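PDB 5KF0: aldehyde dehydrogenase from Burkholderia vietnamiensis, which probably oxidises aldehydes to carboxylic acids with a nicotinamide cofactor and is bound here to NADPH. Local coordinates for residues G108-A120 / N162-L176. Sequence-based numbering, arbitrary orientation.
Sequences GEVTRLIDTFRVA and NFPLNLAAHKVAPAL. With NDP (NADPH dihydro-nicotinamide-adenine-dinucleotide phosphate), chain E; ACT (acetate ion), chain H.
F163 and P164 pack against the carboxylate of E109: OE1 lies 3.4 Å from F163 CA, with carboxylate and phenyl planes nearly perpendicular. OE2 of E109 reaches the backbone N atoms of L165 and N166, accepting a weak, bent bond from the former and a much straighter one from N166 N (2.9 Å, 168°) through its anti lone pair. A fully extended chain, CG anti to the backbone N (chi1 -178°), carries the carboxylate that far, while K101 pairs with OE1. L165 turns CD1 onto V110 CG2. N166 is a knob among E109, R112, L113 and T116; its OD1 lies 2.7 Å from T116 OG1, whose single proton could go instead to R112 O. Its ND2 sits over a face of the R112 guanidinium without bonding to it, since both are donors: D450 OD1 accepts from N166 ND2 and H170 NE2, and OD2 forms a salt bridge with R112 NE. Helix 164-178 is the crossover between adjacent parallel strands 155-158 and 182-185, a beta-alpha-beta unit of the Rossmann-like cofactor-binding domain; helix 103-123 packs alongside, the axes of segments 108-120 and 164-176 coming within 8.3 Å, 10° apart in direction. N162, in the loop before the helix, and L167, within it, touch the NADPH nicotinamide. A169 CB approaches the F117 ring edge at CE1 (3.5 Å) and touches L113 CD1. The H170 imidazole offers a face to T116 CG2, 3.8 Å from its centroid. A173 CB stands almost squarely above the F117 ring centre in a CH-pi contact and meets A120 CB at 3.6 Å.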
loop_
_atom_site.group_PDB
_atom_site.type_symbol
_atom_site.label_atom_id
_atom_site.label_comp_id
_atom_site.label_asym_id
_atom_site.label_seq_id
_atom_site.Cartn_x
_atom_site.Cartn_y
_atom_site.Cartn_z
ATOM N N GLY A 108 -26.129 15.324 -15.423
ATOM C CA GLY A 108 -25.311 14.201 -15.003
ATOM C C GLY A 108 -23.829 14.520 -15.005
ATOM O O GLY A 108 -23.084 14.059 -14.133
ATOM N N GLU A 109 -23.372 15.302 -15.991
ATOM C CA GLU A 109 -21.951 15.641 -16.018
ATOM C C GLU A 109 -21.589 16.620 -14.909
ATOM O O GLU A 109 -20.480 16.551 -14.363
ATOM C CB GLU A 109 -21.537 16.208 -17.380
ATOM C CG GLU A 109 -20.035 16.518 -17.411
ATOM C CD GLU A 109 -19.491 16.986 -18.742
ATOM O OE1 GLU A 109 -20.163 16.837 -19.779
ATOM O OE2 GLU A 109 -18.358 17.516 -18.737
ATOM N N VAL A 110 -22.492 17.545 -14.567
ATOM C CA VAL A 110 -22.205 18.438 -13.444
ATOM C C VAL A 110 -22.098 17.637 -12.149
ATOM O O VAL A 110 -21.244 17.913 -11.301
ATOM C CB VAL A 110 -23.263 19.557 -13.357
ATOM C CG1 VAL A 110 -22.946 20.507 -12.192
ATOM C CG2 VAL A 110 -23.308 20.343 -14.670
ATOM N N THR A 111 -22.944 16.618 -11.981
ATOM C CA THR A 111 -22.795 15.741 -10.821
ATOM C C THR A 111 -21.421 15.083 -10.811
ATOM O O THR A 111 -20.780 14.979 -9.757
ATOM C CB THR A 111 -23.902 14.688 -10.812
ATOM O OG1 THR A 111 -25.174 15.343 -10.710
ATOM C CG2 THR A 111 -23.732 13.717 -9.647
ATOM N N ARG A 112 -20.937 14.666 -11.979
ATOM C CA ARG A 112 -19.614 14.052 -12.083
ATOM C C ARG A 112 -18.510 15.051 -11.767
ATOM O O ARG A 112 -17.510 14.710 -11.120
ATOM C CB ARG A 112 -19.416 13.490 -13.493
ATOM C CG ARG A 112 -20.321 12.322 -13.831
ATOM C CD ARG A 112 -19.766 11.014 -13.291
ATOM N NE ARG A 112 -18.446 10.711 -13.846
ATOM C CZ ARG A 112 -18.236 10.236 -15.069
ATOM N NH1 ARG A 112 -19.266 9.996 -15.874
ATOM N NH2 ARG A 112 -16.999 10.004 -15.495
ATOM N N LEU A 113 -18.664 16.291 -12.243
ATOM C CA LEU A 113 -17.705 17.354 -11.937
ATOM C C LEU A 113 -17.532 17.495 -10.431
ATOM O O LEU A 113 -16.411 17.587 -9.919
ATOM C CB LEU A 113 -18.197 18.678 -12.539
ATOM C CG LEU A 113 -17.579 19.980 -11.994
ATOM C CD1 LEU A 113 -16.101 20.105 -12.382
ATOM C CD2 LEU A 113 -18.357 21.215 -12.465
ATOM N N ILE A 114 -18.655 17.527 -9.710
ATOM C CA ILE A 114 -18.624 17.605 -8.252
ATOM C C ILE A 114 -17.979 16.356 -7.658
ATOM O O ILE A 114 -17.131 16.450 -6.761
ATOM C CB ILE A 114 -20.047 17.832 -7.707
ATOM C CG1 ILE A 114 -20.531 19.225 -8.095
ATOM C CG2 ILE A 114 -20.064 17.667 -6.194
ATOM C CD1 ILE A 114 -22.053 19.376 -8.105
ATOM N N ASP A 115 -18.357 15.170 -8.160
ATOM C CA ASP A 115 -17.759 13.913 -7.710
ATOM C C ASP A 115 -16.242 13.940 -7.863
ATOM O O ASP A 115 -15.503 13.535 -6.958
ATOM C CB ASP A 115 -18.316 12.721 -8.508
ATOM C CG ASP A 115 -19.763 12.358 -8.157
ATOM O OD1 ASP A 115 -20.293 12.797 -7.119
ATOM O OD2 ASP A 115 -20.366 11.593 -8.947
ATOM N N THR A 116 -15.760 14.402 -9.020
ATOM C CA THR A 116 -14.324 14.396 -9.289
ATOM C C THR A 116 -13.578 15.326 -8.337
ATOM O O THR A 116 -12.534 14.954 -7.785
ATOM C CB THR A 116 -14.086 14.775 -10.756
ATOM O OG1 THR A 116 -14.711 13.796 -11.595
ATOM C CG2 THR A 116 -12.591 14.854 -11.092
ATOM N N PHE A 117 -14.103 16.534 -8.113
ATOM C CA PHE A 117 -13.472 17.421 -7.137
ATOM C C PHE A 117 -13.551 16.866 -5.723
ATOM O O PHE A 117 -12.627 17.084 -4.924
ATOM C CB PHE A 117 -14.097 18.822 -7.201
ATOM C CG PHE A 117 -13.434 19.716 -8.208
ATOM C CD1 PHE A 117 -13.644 19.524 -9.572
ATOM C CD2 PHE A 117 -12.597 20.746 -7.800
ATOM C CE1 PHE A 117 -13.004 20.343 -10.512
ATOM C CE2 PHE A 117 -11.968 21.576 -8.736
ATOM C CZ PHE A 117 -12.177 21.370 -10.088
ATOM N N ARG A 118 -14.629 16.155 -5.382
ATOM C CA ARG A 118 -14.719 15.598 -4.039
ATOM C C ARG A 118 -13.688 14.494 -3.827
ATOM O O ARG A 118 -13.081 14.413 -2.751
ATOM C CB ARG A 118 -16.125 15.077 -3.761
ATOM C CG ARG A 118 -16.228 14.534 -2.360
ATOM C CD ARG A 118 -17.639 14.347 -1.891
ATOM N NE ARG A 118 -17.606 14.076 -0.462
ATOM C CZ ARG A 118 -18.666 13.800 0.284
ATOM N NH1 ARG A 118 -19.884 13.758 -0.255
ATOM N NH2 ARG A 118 -18.500 13.581 1.574
ATOM N N VAL A 119 -13.468 13.635 -4.834
ATOM C CA VAL A 119 -12.399 12.640 -4.706
ATOM C C VAL A 119 -11.056 13.336 -4.510
ATOM O O VAL A 119 -10.229 12.915 -3.685
ATOM C CB VAL A 119 -12.353 11.700 -5.926
ATOM C CG1 VAL A 119 -11.175 10.730 -5.820
ATOM C CG2 VAL A 119 -13.643 10.928 -6.081
ATOM N N ALA A 120 -10.810 14.400 -5.277
ATOM C CA ALA A 120 -9.557 15.133 -5.131
ATOM C C ALA A 120 -9.427 15.743 -3.739
ATOM O O ALA A 120 -8.331 15.753 -3.167
ATOM C CB ALA A 120 -9.446 16.214 -6.203
ATOM N N ASN A 162 -16.401 17.369 -25.564
ATOM C CA ASN A 162 -17.636 16.610 -25.358
ATOM C C ASN A 162 -18.014 16.432 -23.895
ATOM O O ASN A 162 -19.206 16.426 -23.570
ATOM C CB ASN A 162 -17.558 15.245 -26.044
ATOM C CG ASN A 162 -16.474 14.365 -25.469
ATOM O OD1 ASN A 162 -15.365 14.821 -25.187
ATOM N ND2 ASN A 162 -16.785 13.087 -25.311
ATOM N N PHE A 163 -17.042 16.268 -23.000
ATOM C CA PHE A 163 -17.285 16.283 -21.559
ATOM C C PHE A 163 -16.419 17.407 -21.004
ATOM O O PHE A 163 -15.445 17.155 -20.279
ATOM C CB PHE A 163 -16.944 14.956 -20.872
ATOM C CG PHE A 163 -17.505 13.716 -21.540
ATOM C CD1 PHE A 163 -18.747 13.716 -22.171
ATOM C CD2 PHE A 163 -16.791 12.534 -21.504
ATOM C CE1 PHE A 163 -19.242 12.552 -22.765
ATOM C CE2 PHE A 163 -17.281 11.370 -22.088
ATOM C CZ PHE A 163 -18.503 11.381 -22.724
ATOM N N PRO A 164 -16.726 18.659 -21.346
ATOM C CA PRO A 164 -15.762 19.735 -21.055
ATOM C C PRO A 164 -15.597 20.015 -19.576
ATOM O O PRO A 164 -14.497 20.390 -19.155
ATOM C CB PRO A 164 -16.344 20.941 -21.796
ATOM C CG PRO A 164 -17.818 20.677 -21.855
ATOM C CD PRO A 164 -17.949 19.174 -22.000
ATOM N N LEU A 165 -16.650 19.858 -18.775
ATOM C CA LEU A 165 -16.517 20.075 -17.338
ATOM C C LEU A 165 -15.713 18.955 -16.696
ATOM O O LEU A 165 -14.695 19.198 -16.039
ATOM C CB LEU A 165 -17.898 20.175 -16.685
ATOM C CG LEU A 165 -18.664 21.462 -16.980
ATOM C CD1 LEU A 165 -20.042 21.421 -16.337
ATOM C CD2 LEU A 165 -17.885 22.658 -16.486
ATOM N N ASN A 166 -16.159 17.708 -16.867
ATOM C CA ASN A 166 -15.545 16.644 -16.087
ATOM C C ASN A 166 -14.135 16.304 -16.560
ATOM O O ASN A 166 -13.287 15.936 -15.736
ATOM C CB ASN A 166 -16.408 15.390 -16.104
ATOM C CG ASN A 166 -16.036 14.444 -14.966
ATOM O OD1 ASN A 166 -15.790 14.883 -13.834
ATOM N ND2 ASN A 166 -15.969 13.173 -15.262
ATOM N N LEU A 167 -13.859 16.407 -17.865
ATOM C CA LEU A 167 -12.503 16.096 -18.313
ATOM C C LEU A 167 -11.522 17.207 -17.953
ATOM O O LEU A 167 -10.341 16.935 -17.713
ATOM C CB LEU A 167 -12.499 15.792 -19.807
ATOM C CG LEU A 167 -13.287 14.509 -20.092
ATOM C CD1 LEU A 167 -13.472 14.344 -21.611
ATOM C CD2 LEU A 167 -12.610 13.261 -19.468
ATOM N N ALA A 168 -11.978 18.454 -17.874
ATOM C CA ALA A 168 -11.132 19.480 -17.276
ATOM C C ALA A 168 -10.889 19.185 -15.800
ATOM O O ALA A 168 -9.765 19.341 -15.303
ATOM C CB ALA A 168 -11.771 20.860 -17.454
ATOM N N ALA A 169 -11.931 18.738 -15.089
ATOM C CA ALA A 169 -11.810 18.437 -13.661
ATOM C C ALA A 169 -10.781 17.350 -13.402
ATOM O O ALA A 169 -10.074 17.396 -12.386
ATOM C CB ALA A 169 -13.166 18.018 -13.086
ATOM N N HIS A 170 -10.678 16.366 -14.301
ATOM C CA HIS A 170 -9.723 15.284 -14.089
ATOM C C HIS A 170 -8.279 15.732 -14.248
ATOM O O HIS A 170 -7.379 14.946 -13.938
ATOM C CB HIS A 170 -10.049 14.104 -15.025
ATOM C CG HIS A 170 -11.036 13.150 -14.425
ATOM N ND1 HIS A 170 -10.709 12.312 -13.379
ATOM C CD2 HIS A 170 -12.355 12.944 -14.675
ATOM C CE1 HIS A 170 -11.777 11.620 -13.020
ATOM N NE2 HIS A 170 -12.787 11.982 -13.793
ATOM N N LYS A 171 -8.033 16.965 -14.695
ATOM C CA LYS A 171 -6.698 17.551 -14.668
ATOM C C LYS A 171 -6.558 18.622 -13.598
ATOM O O LYS A 171 -5.597 18.598 -12.822
ATOM C CB LYS A 171 -6.350 18.136 -16.049
ATOM C CG LYS A 171 -6.519 17.106 -17.191
ATOM C CD LYS A 171 -6.031 17.660 -18.537
ATOM C CE LYS A 171 -6.471 16.741 -19.689
ATOM N NZ LYS A 171 -5.867 15.369 -19.582
ATOM N N VAL A 172 -7.526 19.539 -13.529
ATOM C CA VAL A 172 -7.485 20.659 -12.588
ATOM C C VAL A 172 -7.498 20.162 -11.149
ATOM O O VAL A 172 -6.710 20.618 -10.310
ATOM C CB VAL A 172 -8.666 21.608 -12.854
ATOM C CG1 VAL A 172 -8.806 22.637 -11.731
ATOM C CG2 VAL A 172 -8.501 22.296 -14.209
ATOM N N ALA A 173 -8.444 19.271 -10.819
ATOM C CA ALA A 173 -8.603 18.891 -9.417
ATOM C C ALA A 173 -7.378 18.156 -8.883
ATOM O O ALA A 173 -6.914 18.497 -7.779
ATOM C CB ALA A 173 -9.888 18.075 -9.234
ATOM N N PRO A 174 -6.803 17.179 -9.586
ATOM C CA PRO A 174 -5.562 16.559 -9.077
ATOM C C PRO A 174 -4.389 17.517 -9.054
ATOM O O PRO A 174 -3.535 17.412 -8.160
ATOM C CB PRO A 174 -5.301 15.395 -10.041
ATOM C CG PRO A 174 -6.448 15.337 -10.976
ATOM C CD PRO A 174 -7.315 16.526 -10.809
ATOM N N ALA A 175 -4.318 18.455 -10.002
ATOM C CA ALA A 175 -3.236 19.428 -9.970
ATOM C C ALA A 175 -3.280 20.237 -8.684
ATOM O O ALA A 175 -2.241 20.473 -8.056
ATOM C CB ALA A 175 -3.316 20.352 -11.188
ATOM N N LEU A 176 -4.480 20.666 -8.272
ATOM C CA LEU A 176 -4.608 21.412 -7.018
ATOM C C LEU A 176 -4.261 20.535 -5.820
ATOM O O LEU A 176 -3.568 20.982 -4.890
ATOM C CB LEU A 176 -6.029 21.966 -6.886
ATOM C CG LEU A 176 -6.403 23.014 -7.940
ATOM C CD1 LEU A 176 -7.912 23.217 -7.971
ATOM C CD2 LEU A 176 -5.700 24.330 -7.651
HETATM P PA NDP E . -9.656 17.279 -30.671
HETATM O O1A NDP E . -8.443 16.414 -30.741
HETATM O O2A NDP E . -10.121 17.754 -32.048
HETATM O O5B NDP E . -9.439 18.547 -29.738
HETATM C C5B NDP E . -9.147 18.303 -28.340
HETATM C C4B NDP E . -8.423 19.498 -27.780
HETATM O O4B NDP E . -7.106 19.585 -28.371
HETATM C C3B NDP E . -9.095 20.850 -28.055
HETATM O O3B NDP E . -8.878 21.740 -26.963
HETATM C C2B NDP E . -8.324 21.335 -29.282
HETATM O O2B NDP E . -8.324 22.766 -29.466
HETATM C C1B NDP E . -6.929 20.888 -28.883
HETATM N N9A NDP E . -5.975 20.833 -29.984
HETATM C C8A NDP E . -6.122 20.256 -31.217
HETATM N N7A NDP E . -5.047 20.324 -31.968
HETATM C C5A NDP E . -4.133 20.996 -31.172
HETATM C C6A NDP E . -2.793 21.381 -31.378
HETATM N N6A NDP E . -2.119 21.163 -32.515
HETATM N N1A NDP E . -2.162 22.021 -30.368
HETATM C C2A NDP E . -2.831 22.264 -29.239
HETATM N N3A NDP E . -4.095 21.957 -28.931
HETATM C C4A NDP E . -4.692 21.320 -29.948
HETATM O O3 NDP E . -10.824 16.472 -29.957
HETATM P PN NDP E . -12.358 16.798 -29.686
HETATM O O1N NDP E . -12.474 18.068 -28.927
HETATM O O2N NDP E . -13.063 16.750 -31.018
HETATM O O5D NDP E . -12.857 15.612 -28.760
HETATM C C5D NDP E . -13.191 14.293 -29.221
HETATM C C4D NDP E . -11.999 13.390 -29.027
HETATM O O4D NDP E . -11.618 13.368 -27.625
HETATM C C3D NDP E . -12.288 11.940 -29.424
HETATM O O3D NDP E . -11.215 11.341 -30.141
HETATM C C2D NDP E . -12.525 11.277 -28.068
HETATM O O2D NDP E . -12.347 9.866 -28.014
HETATM C C1D NDP E . -11.518 12.021 -27.202
HETATM N N1N NDP E . -11.914 11.873 -25.807
HETATM C C2N NDP E . -11.114 11.218 -24.899
HETATM C C3N NDP E . -11.523 10.926 -23.649
HETATM C C7N NDP E . -10.625 10.295 -22.644
HETATM O O7N NDP E . -10.781 10.602 -21.453
HETATM N N7N NDP E . -9.743 9.382 -23.045
HETATM C C4N NDP E . -12.926 11.202 -23.243
HETATM C C5N NDP E . -13.567 12.187 -24.161
HETATM C C6N NDP E . -13.088 12.412 -25.370
HETATM P P2B NDP E . -9.523 23.515 -30.298
HETATM O O1X NDP E . -10.582 22.515 -30.575
HETATM O O2X NDP E . -9.887 24.662 -29.401
HETATM O O3X NDP E . -8.890 24.052 -31.564
HETATM C C ACT H . -15.994 9.535 -19.166
HETATM O O ACT H . -17.167 9.273 -18.768
HETATM O OXT ACT H . -15.339 10.379 -18.512
HETATM C CH3 ACT H . -15.377 8.878 -20.360
#